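Local coordinates for MgGH51 (Meripilus giganteus, PDB 6ZPV), which hydrolyses alpha-L-arabinofuranosidic bonds, probably releasing terminal arabinofuranose from arabinose-containing glycans, as a fungal family GH51 enzyme, at residues I539-K551 / A616-N627. Numbering follows the deposited sequence. Where two conformers were deposited one is given.
Sequences ITRASSSGKTFIK and AFSVSVITVTTN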
loop_
_atom_site.group_PDB
_atom_site.type_symbol
_atom_site.label_atom_id
_atom_site.label_comp_id
_atom_site.label_asym_id
_atom_site.label_seq_id
_atom_site.Cartn_x
_atom_site.Cartn_y
_atom_site.Cartn_z
ATOM N N ILE A 539 27.710 6.384 3.852
ATOM C CA ILE A 539 28.424 5.148 4.208
ATOM C C ILE A 539 27.910 4.703 5.569
ATOM O O ILE A 539 27.941 5.463 6.553
ATOM C CB ILE A 539 29.940 5.334 4.190
ATOM C CG1 ILE A 539 30.378 5.895 2.830
ATOM C CG2 ILE A 539 30.601 4.039 4.523
ATOM C CD1 ILE A 539 31.821 6.247 2.685
ATOM N N THR A 540 27.505 3.442 5.640
ATOM C CA THR A 540 27.093 2.796 6.889
ATOM C C THR A 540 27.780 1.464 7.055
ATOM O O THR A 540 28.369 0.957 6.080
ATOM C CB THR A 540 25.550 2.637 6.990
ATOM O OG1 THR A 540 25.114 1.766 5.940
ATOM C CG2 THR A 540 24.847 3.978 6.932
ATOM N N ARG A 541 27.716 0.917 8.247
ATOM C CA ARG A 541 28.427 -0.336 8.601
ATOM C C ARG A 541 27.541 -1.194 9.504
ATOM O O ARG A 541 26.954 -0.645 10.435
ATOM C CB ARG A 541 29.782 0.030 9.225
ATOM C CG ARG A 541 30.667 -1.150 9.604
ATOM C CD ARG A 541 32.062 -0.686 10.048
ATOM N NE ARG A 541 32.957 -1.760 10.441
ATOM C CZ ARG A 541 32.969 -2.357 11.645
ATOM N NH1 ARG A 541 32.129 -1.972 12.614
ATOM N NH2 ARG A 541 33.788 -3.386 11.871
ATOM N N ALA A 542 27.530 -2.485 9.253
ATOM C CA ALA A 542 26.903 -3.456 10.145
ATOM C C ALA A 542 27.872 -3.796 11.278
ATOM O O ALA A 542 28.958 -4.365 11.040
ATOM C CB ALA A 542 26.531 -4.659 9.351
ATOM N N SER A 543 27.517 -3.397 12.495
ATOM C CA SER A 543 28.402 -3.549 13.638
ATOM C C SER A 543 28.863 -5.008 13.853
ATOM O O SER A 543 30.018 -5.192 14.297
ATOM C CB SER A 543 27.741 -3.010 14.871
ATOM O OG SER A 543 26.585 -3.773 15.211
ATOM N N SER A 544 28.002 -5.986 13.579
ATOM C CA SER A 544 28.210 -7.409 13.917
ATOM C C SER A 544 29.191 -8.025 12.912
ATOM O O SER A 544 29.918 -8.902 13.275
ATOM C CB SER A 544 26.906 -8.151 13.906
ATOM O OG SER A 544 26.295 -8.213 12.600
ATOM N N SER A 545 29.139 -7.633 11.659
ATOM C CA SER A 545 29.877 -8.310 10.548
ATOM C C SER A 545 31.012 -7.459 9.976
ATOM O O SER A 545 31.896 -8.021 9.283
ATOM C CB SER A 545 28.941 -8.702 9.429
ATOM O OG SER A 545 28.464 -7.499 8.859
ATOM N N GLY A 546 30.939 -6.138 10.148
ATOM C CA GLY A 546 31.824 -5.198 9.469
ATOM C C GLY A 546 31.448 -4.956 8.000
ATOM O O GLY A 546 32.178 -4.223 7.327
ATOM N N LYS A 547 30.332 -5.516 7.506
ATOM C CA LYS A 547 29.872 -5.195 6.142
ATOM C C LYS A 547 29.624 -3.684 6.090
ATOM O O LYS A 547 28.921 -3.113 6.943
ATOM C CB LYS A 547 28.649 -5.999 5.776
ATOM C CG LYS A 547 28.892 -7.361 5.264
ATOM C CD LYS A 547 27.604 -7.876 4.673
ATOM C CE LYS A 547 27.871 -9.113 3.903
ATOM N NZ LYS A 547 26.554 -9.609 3.458
ATOM N N THR A 548 30.218 -3.031 5.086
ATOM C CA THR A 548 30.250 -1.582 4.979
ATOM C C THR A 548 29.673 -1.208 3.615
ATOM O O THR A 548 30.191 -1.678 2.560
ATOM C CB THR A 548 31.693 -1.076 5.173
ATOM O OG1 THR A 548 32.174 -1.534 6.434
ATOM C CG2 THR A 548 31.812 0.427 5.087
ATOM N N PHE A 549 28.634 -0.393 3.641
ATOM C CA PHE A 549 27.782 -0.092 2.463
ATOM C C PHE A 549 28.009 1.330 2.035
ATOM O O PHE A 549 27.669 2.263 2.782
ATOM C CB PHE A 549 26.331 -0.316 2.829
ATOM C CG PHE A 549 26.034 -1.631 3.490
ATOM C CD1 PHE A 549 25.928 -2.784 2.752
ATOM C CD2 PHE A 549 25.840 -1.694 4.856
ATOM C CE1 PHE A 549 25.629 -4.003 3.344
ATOM C CE2 PHE A 549 25.536 -2.878 5.480
ATOM C CZ PHE A 549 25.463 -4.034 4.716
ATOM N N ILE A 550 28.623 1.511 0.877
ATOM C CA ILE A 550 28.925 2.816 0.292
ATOM C C ILE A 550 27.911 3.080 -0.787
ATOM O O ILE A 550 27.928 2.441 -1.849
ATOM C CB ILE A 550 30.367 2.849 -0.239
ATOM C CG1 ILE A 550 31.401 2.504 0.810
ATOM C CG2 ILE A 550 30.632 4.187 -0.900
ATOM C CD1 ILE A 550 32.774 2.181 0.258
ATOM N N LYS A 551 26.949 3.972 -0.513
ATOM C CA LYS A 551 25.844 4.284 -1.450
ATOM C C LYS A 551 26.135 5.591 -2.144
ATOM O O LYS A 551 26.449 6.566 -1.464
ATOM C CB LYS A 551 24.502 4.266 -0.667
ATOM C CG LYS A 551 24.179 2.906 -0.080
ATOM C CD LYS A 551 22.771 2.638 0.267
ATOM C CE LYS A 551 22.306 3.382 1.470
ATOM N NZ LYS A 551 21.992 2.450 2.690
ATOM N N ALA A 616 26.846 8.891 -15.274
ATOM C CA ALA A 616 25.705 9.812 -15.257
ATOM C C ALA A 616 24.424 9.060 -14.875
ATOM O O ALA A 616 24.250 7.913 -15.279
ATOM C CB ALA A 616 25.530 10.414 -16.638
ATOM N N PHE A 617 23.583 9.699 -14.117
ATOM C CA PHE A 617 22.265 9.169 -13.752
ATOM C C PHE A 617 22.421 7.742 -13.230
ATOM O O PHE A 617 21.906 6.777 -13.842
ATOM C CB PHE A 617 21.278 9.246 -14.914
ATOM C CG PHE A 617 21.043 10.663 -15.376
ATOM C CD1 PHE A 617 20.476 11.643 -14.522
ATOM C CD2 PHE A 617 21.441 11.064 -16.621
ATOM C CE1 PHE A 617 20.340 12.952 -14.892
ATOM C CE2 PHE A 617 21.284 12.396 -17.021
ATOM C CZ PHE A 617 20.750 13.321 -16.145
ATOM N N SER A 618 23.087 7.582 -12.096
ATOM C CA SER A 618 23.271 6.237 -11.519
ATOM C C SER A 618 23.070 6.231 -10.003
ATOM O O SER A 618 23.375 7.227 -9.308
ATOM C CB SER A 618 24.638 5.687 -11.861
ATOM O OG SER A 618 25.709 6.438 -11.301
ATOM N N VAL A 619 22.653 5.072 -9.515
ATOM C CA VAL A 619 22.636 4.753 -8.099
ATOM C C VAL A 619 23.507 3.505 -7.952
ATOM O O VAL A 619 23.246 2.487 -8.609
ATOM C CB VAL A 619 21.235 4.434 -7.540
ATOM C CG1 VAL A 619 21.307 4.162 -6.048
ATOM C CG2 VAL A 619 20.279 5.582 -7.854
ATOM N N SER A 620 24.520 3.569 -7.090
ATOM C CA SER A 620 25.485 2.473 -6.921
ATOM C C SER A 620 25.616 2.139 -5.451
ATOM O O SER A 620 25.597 3.047 -4.597
ATOM C CB SER A 620 26.837 2.800 -7.510
ATOM O OG SER A 620 26.726 3.240 -8.865
ATOM N N VAL A 621 25.880 0.878 -5.165
ATOM C CA VAL A 621 26.222 0.432 -3.796
ATOM C C VAL A 621 27.477 -0.427 -3.911
ATOM O O VAL A 621 27.464 -1.438 -4.639
ATOM C CB VAL A 621 25.109 -0.391 -3.149
ATOM C CG1 VAL A 621 25.516 -0.790 -1.733
ATOM C CG2 VAL A 621 23.790 0.376 -3.173
ATOM N N ILE A 622 28.503 -0.039 -3.183
ATOM C CA ILE A 622 29.736 -0.829 -3.062
ATOM C C ILE A 622 29.744 -1.380 -1.647
ATOM O O ILE A 622 29.645 -0.587 -0.675
ATOM C CB ILE A 622 31.010 -0.010 -3.367
ATOM C CG1 ILE A 622 30.980 0.410 -4.825
ATOM C CG2 ILE A 622 32.252 -0.861 -3.037
ATOM C CD1 ILE A 622 32.103 1.382 -5.227
ATOM N N THR A 623 29.868 -2.706 -1.484
ATOM C CA THR A 623 29.912 -3.346 -0.161
ATOM C C THR A 623 31.283 -3.970 0.032
ATOM O O THR A 623 31.674 -4.864 -0.758
ATOM C CB THR A 623 28.810 -4.382 -0.006
ATOM O OG1 THR A 623 27.536 -3.772 -0.283
ATOM C CG2 THR A 623 28.801 -4.965 1.381
ATOM N N VAL A 624 31.960 -3.575 1.084
ATOM C CA VAL A 624 33.258 -4.158 1.493
ATOM C C VAL A 624 33.127 -4.584 2.954
ATOM O O VAL A 624 32.143 -4.234 3.622
ATOM C CB VAL A 624 34.397 -3.127 1.298
ATOM C CG1 VAL A 624 34.593 -2.868 -0.174
ATOM C CG2 VAL A 624 34.235 -1.845 2.081
ATOM N N THR A 625 34.100 -5.301 3.464
ATOM C CA THR A 625 34.196 -5.598 4.907
ATOM C C THR A 625 35.289 -4.708 5.486
ATOM O O THR A 625 36.398 -4.696 4.961
ATOM C CB THR A 625 34.383 -7.071 5.176
ATOM O OG1 THR A 625 33.295 -7.783 4.583
ATOM C CG2 THR A 625 34.424 -7.363 6.635
ATOM N N THR A 626 35.003 -4.067 6.628
ATOM C CA THR A 626 36.002 -3.230 7.337
ATOM C C THR A 626 36.060 -3.617 8.811
ATOM O O THR A 626 35.030 -4.010 9.378
ATOM C CB THR A 626 35.722 -1.736 7.194
ATOM O OG1 THR A 626 34.535 -1.405 7.901
ATOM C CG2 THR A 626 35.636 -1.299 5.758
ATOM N N ASN A 627 37.222 -3.418 9.407
ATOM C CA ASN A 627 37.396 -3.531 10.878
ATOM C C ASN A 627 38.503 -2.555 11.296
ATOM O O ASN A 627 39.240 -2.059 10.435
ATOM C CB ASN A 627 37.620 -4.983 11.364
ATOM C CG ASN A 627 36.473 -5.973 11.166
ATOM O OD1 ASN A 627 35.563 -6.042 12.016
ATOM N ND2 ASN A 627 36.530 -6.803 10.104
ATOM O OXT ASN A 627 38.654 -2.293 12.519
HETATM O O HOH W 1 34.570 -8.527 9.923
#
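The guanidinium of Arg-541 meets the C-terminal tail edge-on: Thr-626 O and Asn-627 OD1 lie near its plane, while CA of Gly-546 lies 3.3 Å above one face, offset toward the rim. The ring of Phe-549 likewise turns an edge to Thr-623, whose OG1 lies 3.6 Å from CD1, and Lys-547 C sits over the rim of one face. With CG anti to the backbone N (chi1 -178°), Arg-541 grips Thr-626 side-on: NE donates to OG1 at 3.0 Å and to O at 3.2 Å, and NH2 to O at 2.9 Å. Thr-626 OG1 donates to Thr-548 OG1 (2.8 Å), and that to Gly-546 O, which also receives Thr-626 N from the opposite face. A valine in place of Thr-626 would probably leave Thr-548 OG1 without the hydroxyl that donates to it and Arg-541 NE with the longer bond to the carbonyl. Paired backbone bonds join Thr-548 to Val-624 and Ile-550 to Ile-622, where strands 547-554 and 618-625 meet inside the antiparallel sheet of the C-terminal domain. With Gln-522 on NH1, Arg-541 links strand 522-523 to the chain's end, and its charge is likely to polarise the Thr-626 carbonyl.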